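Local coordinates for uncharacterized protein (Bacteroides eggerthii, PDB 4FTD) that is of unknown function but joins a six-bladed beta-propeller to an immunoglobulin-like domain and probably takes part in carbohydrate metabolism, at residues 53-58 with 105-110; 314-319 with 358-363; 366-371 with 436-441. One frame throughout, in Å; residues are numbered along the deposited sequence.

Interaction 1 of 3, residues 53-58 with 105-110; sequences TDFSAL and VRKRVP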
loop_
_atom_site.group_PDB
_atom_site.type_symbol
_atom_site.label_atom_id
_atom_site.label_comp_id
_atom_site.label_asym_id
_atom_site.label_seq_id
_atom_site.Cartn_x
_atom_site.Cartn_y
_atom_site.Cartn_z
ATOM N N THR A 53 -31.744 8.186 13.002
ATOM C CA THR A 53 -32.795 7.814 13.941
ATOM C C THR A 53 -33.154 8.980 14.831
ATOM O O THR A 53 -32.269 9.708 15.254
ATOM C CB THR A 53 -32.298 6.693 14.852
ATOM O OG1 THR A 53 -31.951 5.554 14.043
ATOM C CG2 THR A 53 -33.362 6.333 15.926
ATOM N N ASP A 54 -34.445 9.184 15.084
ATOM C CA ASP A 54 -34.897 10.198 16.054
ATOM C C ASP A 54 -34.720 9.550 17.434
ATOM O O ASP A 54 -35.583 8.804 17.936
ATOM C CB ASP A 54 -36.328 10.677 15.777
ATOM C CG ASP A 54 -36.795 11.769 16.743
ATOM O OD1 ASP A 54 -36.118 12.040 17.747
ATOM O OD2 ASP A 54 -37.865 12.346 16.492
ATOM N N PHE A 55 -33.561 9.849 18.037
ATOM C CA PHE A 55 -33.160 9.319 19.355
ATOM C C PHE A 55 -33.884 9.977 20.520
ATOM O O PHE A 55 -33.778 9.502 21.642
ATOM C CB PHE A 55 -31.656 9.506 19.587
ATOM C CG PHE A 55 -30.782 8.705 18.675
ATOM C CD1 PHE A 55 -30.494 7.383 18.969
ATOM C CD2 PHE A 55 -30.188 9.288 17.567
ATOM C CE1 PHE A 55 -29.669 6.639 18.142
ATOM C CE2 PHE A 55 -29.364 8.551 16.726
ATOM C CZ PHE A 55 -29.106 7.219 17.017
ATOM N N SER A 56 -34.613 11.064 20.263
ATOM C CA SER A 56 -35.288 11.804 21.328
ATOM C C SER A 56 -36.499 11.103 21.936
ATOM O O SER A 56 -36.876 11.420 23.072
ATOM C CB SER A 56 -35.683 13.209 20.837
ATOM O OG SER A 56 -36.797 13.176 19.968
ATOM N N ALA A 57 -37.136 10.209 21.180
ATOM C CA ALA A 57 -38.265 9.451 21.675
ATOM C C ALA A 57 -38.229 8.001 21.114
ATOM O O ALA A 57 -38.888 7.684 20.129
ATOM C CB ALA A 57 -39.579 10.141 21.332
ATOM N N LEU A 58 -37.424 7.142 21.742
ATOM C CA LEU A 58 -37.365 5.718 21.362
ATOM C C LEU A 58 -38.489 4.950 22.078
ATOM O O LEU A 58 -38.589 4.970 23.311
ATOM C CB LEU A 58 -36.012 5.099 21.694
ATOM C CG LEU A 58 -34.822 5.686 20.934
ATOM C CD1 LEU A 58 -33.572 4.969 21.358
ATOM C CD2 LEU A 58 -35.005 5.600 19.427
ATOM N N VAL A 105 -27.484 2.948 24.097
ATOM C CA VAL A 105 -27.853 3.073 22.692
ATOM C C VAL A 105 -26.665 3.751 21.974
ATOM O O VAL A 105 -26.130 4.747 22.472
ATOM C CB VAL A 105 -29.159 3.859 22.469
ATOM C CG1 VAL A 105 -29.382 4.088 20.985
ATOM C CG2 VAL A 105 -30.366 3.115 23.066
ATOM N N ARG A 106 -26.299 3.194 20.814
ATOM C CA ARG A 106 -25.130 3.602 20.039
ATOM C C ARG A 106 -25.459 3.908 18.582
ATOM O O ARG A 106 -26.323 3.246 18.004
ATOM C CB ARG A 106 -24.118 2.465 20.082
ATOM C CG ARG A 106 -23.634 2.151 21.484
ATOM C CD ARG A 106 -22.685 0.981 21.485
ATOM N NE ARG A 106 -23.379 -0.253 21.132
ATOM C CZ ARG A 106 -22.825 -1.299 20.525
ATOM N NH1 ARG A 106 -21.555 -1.280 20.161
ATOM N NH2 ARG A 106 -23.557 -2.373 20.243
ATOM N N LYS A 107 -24.776 4.921 18.020
ATOM C CA LYS A 107 -24.903 5.306 16.611
ATOM C C LYS A 107 -23.936 4.467 15.803
ATOM O O LYS A 107 -22.837 4.122 16.275
ATOM C CB LYS A 107 -24.519 6.783 16.343
ATOM C CG LYS A 107 -25.432 7.865 16.914
ATOM C CD LYS A 107 -24.856 9.269 16.714
ATOM C CE LYS A 107 -25.708 10.318 17.419
ATOM N NZ LYS A 107 -25.178 11.702 17.255
ATOM N N ARG A 108 -24.301 4.202 14.555
ATOM C CA ARG A 108 -23.357 3.592 13.616
ATOM C C ARG A 108 -22.215 4.549 13.335
ATOM O O ARG A 108 -22.421 5.758 13.306
ATOM C CB ARG A 108 -24.043 3.235 12.318
ATOM C CG ARG A 108 -24.966 2.056 12.498
ATOM C CD ARG A 108 -25.787 1.857 11.269
ATOM N NE ARG A 108 -24.922 1.584 10.138
ATOM C CZ ARG A 108 -25.265 1.764 8.870
ATOM N NH1 ARG A 108 -26.470 2.241 8.532
ATOM N NH2 ARG A 108 -24.386 1.467 7.921
ATOM N N VAL A 109 -21.020 3.988 13.153
ATOM C CA VAL A 109 -19.812 4.749 12.900
ATOM C C VAL A 109 -19.252 4.227 11.576
ATOM O O VAL A 109 -18.867 3.067 11.506
ATOM C CB VAL A 109 -18.801 4.555 14.051
ATOM C CG1 VAL A 109 -17.465 5.210 13.727
ATOM C CG2 VAL A 109 -19.393 5.088 15.345
ATOM N N PRO A 110 -19.223 5.063 10.519
ATOM C CA PRO A 110 -18.644 4.619 9.257
ATOM C C PRO A 110 -17.167 4.332 9.394
ATOM O O PRO A 110 -16.515 4.941 10.226
ATOM C CB PRO A 110 -18.879 5.808 8.335
ATOM C CG PRO A 110 -20.120 6.420 8.858
ATOM C CD PRO A 110 -19.923 6.343 10.345
#
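With CG anti to its own carbonyl carbon (chi1 -66°), Phe55 turns its ring out of the 53-58 loop toward Val105 and Lys107, while Val105, whose CG1 lies anti to its backbone N (chi1 173°), divides its two methyls between Phe55 and Leu58. CG1 of Val105 comes to the edge of the Phe55 ring, near its plane, 3.8 Å from CE1. The other methyl, CG2, meets CD1 of Leu58 tip to tip at 4.1 Å. Lys107 adds the apolar part of its chain: its CG lies 3.7 Å from CZ of Phe55, and its CE approaches CE2 of the same ring at 4.1 Å. CB of Thr53 lies over one face of that ring, toward the rim.

The loop is shaped by a type I turn from Asp54 to Ala57. Asp54 OD1 accepts Ser56 N at 3.1 Å, which makes an Asx turn, and also takes Ser56 OG at 2.6 Å on its syn side. This pair of bonds secures the turn from which Phe55 projects. Around the contact, Phe55 and Leu58 bond through their backbones to Tyr77 and Met75, and Val105 to Lys86, so the loop leading into strand 58-64 packs against Val105 of strand 98-106 and the adjoining Lys107 in what is probably the immunoglobulin-like domain. No hydrogen bond joins the two segments: they meet through carbon alone, and the methylenes of Lys107 line the buried ring while its NZ bonds to the carbonyl oxygen of Asp80, consistent with an apolar contact that costs the ammonium group no partner.

Interaction 2 of 3, residues 314-319 with 358-363; sequences SGIRVP and AGQGAA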
loop_
_atom_site.group_PDB
_atom_site.type_symbol
_atom_site.label_atom_id
_atom_site.label_comp_id
_atom_site.label_asym_id
_atom_site.label_seq_id
_atom_site.Cartn_x
_atom_site.Cartn_y
_atom_site.Cartn_z
ATOM N N SER A 314 13.304 8.889 -1.857
ATOM C CA SER A 314 13.991 8.341 -0.711
ATOM C C SER A 314 15.155 7.453 -1.136
ATOM O O SER A 314 15.296 7.059 -2.330
ATOM C CB SER A 314 13.042 7.607 0.251
ATOM O OG SER A 314 12.759 6.281 -0.187
ATOM N N GLY A 315 15.994 7.173 -0.134
ATOM C CA GLY A 315 17.196 6.358 -0.277
ATOM C C GLY A 315 17.647 5.833 1.084
ATOM O O GLY A 315 16.982 6.054 2.118
ATOM N N ILE A 316 18.787 5.169 1.090
ATOM C CA ILE A 316 19.291 4.506 2.282
ATOM C C ILE A 316 19.432 5.461 3.450
ATOM O O ILE A 316 18.977 5.153 4.550
ATOM C CB ILE A 316 20.581 3.679 1.997
ATOM C CG1 ILE A 316 20.301 2.588 0.933
ATOM C CG2 ILE A 316 21.089 3.025 3.262
ATOM C CD1 ILE A 316 19.176 1.608 1.258
ATOM N N ARG A 317 20.030 6.614 3.198
ATOM C CA ARG A 317 20.170 7.669 4.215
ATOM C C ARG A 317 19.468 8.974 3.802
ATOM O O ARG A 317 19.898 10.068 4.183
ATOM C CB ARG A 317 21.657 7.915 4.537
ATOM C CG ARG A 317 22.332 6.722 5.208
ATOM C CD ARG A 317 23.791 7.024 5.510
ATOM N NE ARG A 317 24.572 7.237 4.299
ATOM C CZ ARG A 317 24.982 6.271 3.461
ATOM N NH1 ARG A 317 24.698 4.986 3.667
ATOM N NH2 ARG A 317 25.672 6.590 2.394
ATOM N N VAL A 318 18.400 8.849 3.013
ATOM C CA VAL A 318 17.532 9.960 2.632
ATOM C C VAL A 318 16.108 9.564 3.062
ATOM O O VAL A 318 15.477 8.681 2.434
ATOM C CB VAL A 318 17.570 10.312 1.119
ATOM C CG1 VAL A 318 16.541 11.416 0.830
ATOM C CG2 VAL A 318 18.988 10.770 0.676
ATOM N N PRO A 319 15.598 10.177 4.150
ATOM C CA PRO A 319 14.193 9.969 4.527
ATOM C C PRO A 319 13.271 10.356 3.382
ATOM O O PRO A 319 13.663 11.172 2.557
ATOM C CB PRO A 319 13.974 10.952 5.688
ATOM C CG PRO A 319 15.314 11.362 6.132
ATOM C CD PRO A 319 16.237 11.216 4.968
ATOM N N ALA A 358 15.323 -1.445 2.750
ATOM C CA ALA A 358 16.333 -2.109 1.894
ATOM C C ALA A 358 17.324 -3.015 2.611
ATOM O O ALA A 358 17.517 -4.194 2.242
ATOM C CB ALA A 358 17.078 -1.055 1.076
ATOM N N GLY A 359 17.987 -2.483 3.635
ATOM C CA GLY A 359 19.046 -3.251 4.271
ATOM C C GLY A 359 20.337 -3.276 3.463
ATOM O O GLY A 359 20.835 -4.340 3.127
ATOM N N GLN A 360 20.901 -2.093 3.225
ATOM C CA GLN A 360 22.119 -1.921 2.411
ATOM C C GLN A 360 23.302 -1.866 3.329
ATOM O O GLN A 360 23.383 -0.961 4.149
ATOM C CB GLN A 360 22.030 -0.617 1.595
ATOM C CG GLN A 360 23.240 -0.262 0.728
ATOM C CD GLN A 360 23.453 -1.225 -0.424
ATOM O OE1 GLN A 360 22.595 -1.995 -0.756
ATOM N NE2 GLN A 360 24.628 -1.182 -1.028
ATOM N N GLY A 361 24.183 -2.857 3.229
ATOM C CA GLY A 361 25.392 -2.968 4.035
ATOM C C GLY A 361 25.180 -4.111 4.987
ATOM O O GLY A 361 24.106 -4.236 5.600
ATOM N N ALA A 362 26.205 -4.941 5.119
ATOM C CA ALA A 362 26.183 -6.093 6.005
ATOM C C ALA A 362 25.793 -5.751 7.433
ATOM O O ALA A 362 25.220 -6.590 8.103
ATOM C CB ALA A 362 27.523 -6.795 5.971
ATOM N N ALA A 363 26.071 -4.518 7.882
ATOM C CA ALA A 363 25.776 -4.078 9.256
ATOM C C ALA A 363 24.400 -3.416 9.388
ATOM O O ALA A 363 23.983 -3.051 10.464
ATOM C CB ALA A 363 26.861 -3.122 9.736
#
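CD1 of Ile316 rests against both Ala358 and Gln360, and the closest approach, 3.4 Å to CB of Ala358, is tighter than an ordinary carbon-carbon contact. The same methyl lies 3.6 Å from CB of Gln360, and CG1 of Ile316 follows at 3.7 Å from that CB. The two longer side chains cross at about a right angle. Chi1 of -60° sets CG1 of Ile316 beside its backbone N, and chi2 of -57° bends CD1 toward Ala358.

Packing slackens along Gln360. Its CG is still 4.1 Å from CG1 of Ile316, but the chain bends at chi2 (67°) and takes the amide away from the isoleucine, to bonds with Ala410 N and Gly408 O. Gln360 is partly exposed, and beyond it Ala362 and Ala363 lie at the surface, as does Arg317 on the facing turn, whose NE forms a salt bridge with Asp295. If Ile316 were cut back to an alanine, CB of Ala358 and CB of Gln360 would probably lose their apolar neighbour on the turn and a gap would open there.

Ile316 owes its place to a type I turn from Gly315 to Val318, whose closing bond from Val318 N to Gly315 O is weak (3.3 Å), backed by the 3.0 Å bond from Gly315 N to Val318 O. That turn links the antiparallel strands 311-315 and 318-323 of one four-stranded sheet, while Ala358 and Gln360 belong to the loop after strand 350-357 of another. A hairpin turn packed against a loop of a separate antiparallel sheet fits contact between blades of a beta-propeller.

Interaction 3 of 3, residues 366-371 with 436-441; sequences ASIALE and TQSGFV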
loop_
_atom_site.group_PDB
_atom_site.type_symbol
_atom_site.label_atom_id
_atom_site.label_comp_id
_atom_site.label_asym_id
_atom_site.label_seq_id
_atom_site.Cartn_x
_atom_site.Cartn_y
_atom_site.Cartn_z
ATOM N N ALA A 366 18.150 -2.318 9.119
ATOM C CA ALA A 366 16.840 -2.078 8.523
ATOM C C ALA A 366 15.920 -3.279 8.797
ATOM O O ALA A 366 16.376 -4.423 8.885
ATOM C CB ALA A 366 16.963 -1.840 7.001
ATOM N N SER A 367 14.623 -3.031 8.920
ATOM C CA SER A 367 13.650 -4.142 9.108
ATOM C C SER A 367 13.600 -5.175 7.934
ATOM O O SER A 367 13.158 -6.330 8.118
ATOM C CB SER A 367 12.240 -3.560 9.355
ATOM O OG SER A 367 11.808 -2.828 8.188
ATOM N N ILE A 368 14.056 -4.764 6.745
ATOM C CA ILE A 368 13.951 -5.557 5.504
ATOM C C ILE A 368 12.508 -6.045 5.333
ATOM O O ILE A 368 12.213 -7.263 5.391
ATOM C CB ILE A 368 15.008 -6.689 5.375
ATOM C CG1 ILE A 368 16.423 -6.144 5.618
ATOM C CG2 ILE A 368 14.963 -7.324 3.959
ATOM C CD1 ILE A 368 17.496 -7.230 5.637
ATOM N N ALA A 369 11.621 -5.084 5.083
ATOM C CA ALA A 369 10.200 -5.334 5.155
ATOM C C ALA A 369 9.354 -4.454 4.259
ATOM O O ALA A 369 9.694 -3.324 3.992
ATOM C CB ALA A 369 9.739 -5.157 6.612
ATOM N N LEU A 370 8.208 -4.988 3.842
ATOM C CA LEU A 370 7.153 -4.173 3.253
ATOM C C LEU A 370 6.605 -3.409 4.460
ATOM O O LEU A 370 6.297 -4.030 5.478
ATOM C CB LEU A 370 6.070 -5.058 2.632
ATOM C CG LEU A 370 4.830 -4.478 1.954
ATOM C CD1 LEU A 370 4.165 -5.536 1.063
ATOM C CD2 LEU A 370 3.862 -3.954 2.977
ATOM N N GLU A 371 6.478 -2.084 4.356
ATOM C CA GLU A 371 5.857 -1.282 5.412
ATOM C C GLU A 371 4.831 -0.340 4.816
ATOM O O GLU A 371 5.026 0.183 3.727
ATOM C CB GLU A 371 6.940 -0.518 6.189
ATOM C CG GLU A 371 7.739 -1.466 7.070
ATOM C CD GLU A 371 8.874 -0.832 7.834
ATOM O OE1 GLU A 371 9.139 0.376 7.669
ATOM O OE2 GLU A 371 9.517 -1.571 8.603
ATOM N N THR A 436 16.148 -7.742 -2.958
ATOM C CA THR A 436 17.271 -8.583 -3.424
ATOM C C THR A 436 17.856 -9.478 -2.335
ATOM O O THR A 436 18.206 -8.985 -1.267
ATOM C CB THR A 436 18.382 -7.732 -4.040
ATOM O OG1 THR A 436 17.803 -6.942 -5.084
ATOM C CG2 THR A 436 19.536 -8.600 -4.575
ATOM N N GLN A 437 17.906 -10.770 -2.622
ATOM C CA GLN A 437 18.400 -11.820 -1.693
ATOM C C GLN A 437 17.451 -12.102 -0.501
ATOM O O GLN A 437 17.844 -12.785 0.458
ATOM C CB GLN A 437 19.872 -11.591 -1.242
ATOM C CG GLN A 437 20.853 -11.675 -2.403
ATOM C CD GLN A 437 22.297 -11.332 -2.031
ATOM O OE1 GLN A 437 22.925 -10.438 -2.613
ATOM N NE2 GLN A 437 22.804 -12.004 -1.044
ATOM N N SER A 438 16.211 -11.633 -0.575
ATOM C CA SER A 438 15.180 -11.986 0.413
ATOM C C SER A 438 13.942 -12.574 -0.239
ATOM O O SER A 438 13.328 -13.434 0.316
ATOM C CB SER A 438 14.761 -10.804 1.236
ATOM O OG SER A 438 15.861 -10.249 1.898
ATOM N N GLY A 439 13.547 -12.081 -1.411
ATOM C CA GLY A 439 12.381 -12.598 -2.109
ATOM C C GLY A 439 11.266 -11.548 -2.210
ATOM O O GLY A 439 11.521 -10.372 -2.100
ATOM N N PHE A 440 10.031 -12.000 -2.405
ATOM C CA PHE A 440 8.898 -11.102 -2.588
ATOM C C PHE A 440 7.645 -11.597 -1.895
ATOM O O PHE A 440 7.562 -12.766 -1.568
ATOM C CB PHE A 440 8.658 -10.822 -4.067
ATOM C CG PHE A 440 8.098 -11.976 -4.893
ATOM C CD1 PHE A 440 6.736 -12.224 -4.934
ATOM C CD2 PHE A 440 8.946 -12.757 -5.702
ATOM C CE1 PHE A 440 6.219 -13.275 -5.705
ATOM C CE2 PHE A 440 8.444 -13.779 -6.481
ATOM C CZ PHE A 440 7.079 -14.024 -6.499
ATOM N N VAL A 441 6.685 -10.701 -1.697
ATOM C CA VAL A 441 5.408 -11.016 -1.027
ATOM C C VAL A 441 4.280 -10.225 -1.707
ATOM O O VAL A 441 4.495 -9.106 -2.250
ATOM C CB VAL A 441 5.491 -10.715 0.496
ATOM C CG1 VAL A 441 5.606 -9.226 0.778
ATOM C CG2 VAL A 441 4.307 -11.267 1.277
#
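Two antiparallel sheets of the beta-propeller meet here, through the starts of strands 369-374 and 439-446, whose touching parts run only 11° apart in direction. CD1 of Leu370 lies 4.0 Å from CG1 of Val441, and the two side chains cross at about a right angle. Leu370 has CG anti to its backbone N (chi1 179°), which extends the side chain toward Val441; CG1 of Val441 stands between its own N and carbonyl carbon (chi1 68°). In the loops just before the two strands, CG2 of Ile368 rests 3.7 Å from OG of Ser438, an apolar methyl against a hydroxyl oxygen. That hydroxyl finds its polar partners in Arg435 NH1 and the carbonyl oxygen of Gly403, so the methyl packs beside an oxygen already satisfied. Ser438 and Gly439 both face Arg435, forming a classic beta bulge at the start of strand 439-446. On the other segment, Ser367 OG bonds to Glu371 OE2 at 2.6 Å, from above the carboxylate plane, bracing the bend that leads into strand 369-374; Gln399 NE2 also bonds to that oxygen. Leu370 packs against Leu431 and Ala433 of strand 426-435 as well as Leu354 of strand 350-357, and Val441 reaches Phe400 of strand 398-401, so the pair sits buried between the two sheets.

How the interactions relate
Along the chain the three contacts follow one another in series, each closing before the next opens. Interaction 1 lies in what is probably the immunoglobulin-like domain, with its centre about 51 Å from that of interaction 2 and about 46 Å from that of interaction 3, on the opposite side of the chain's centre. Interactions 2 and 3 are neighbours in the propeller, their centres about 12 Å apart, and they touch: Gly359 N lies 3.6 Å from CB of Ala366. Strands 350-357 and 369-374 of one sheet connect them, since loop 358-363 leaves the first and segment 366-371 enters the second. That sheet therefore packs against two others, while interaction 1 probably belongs to a separate domain.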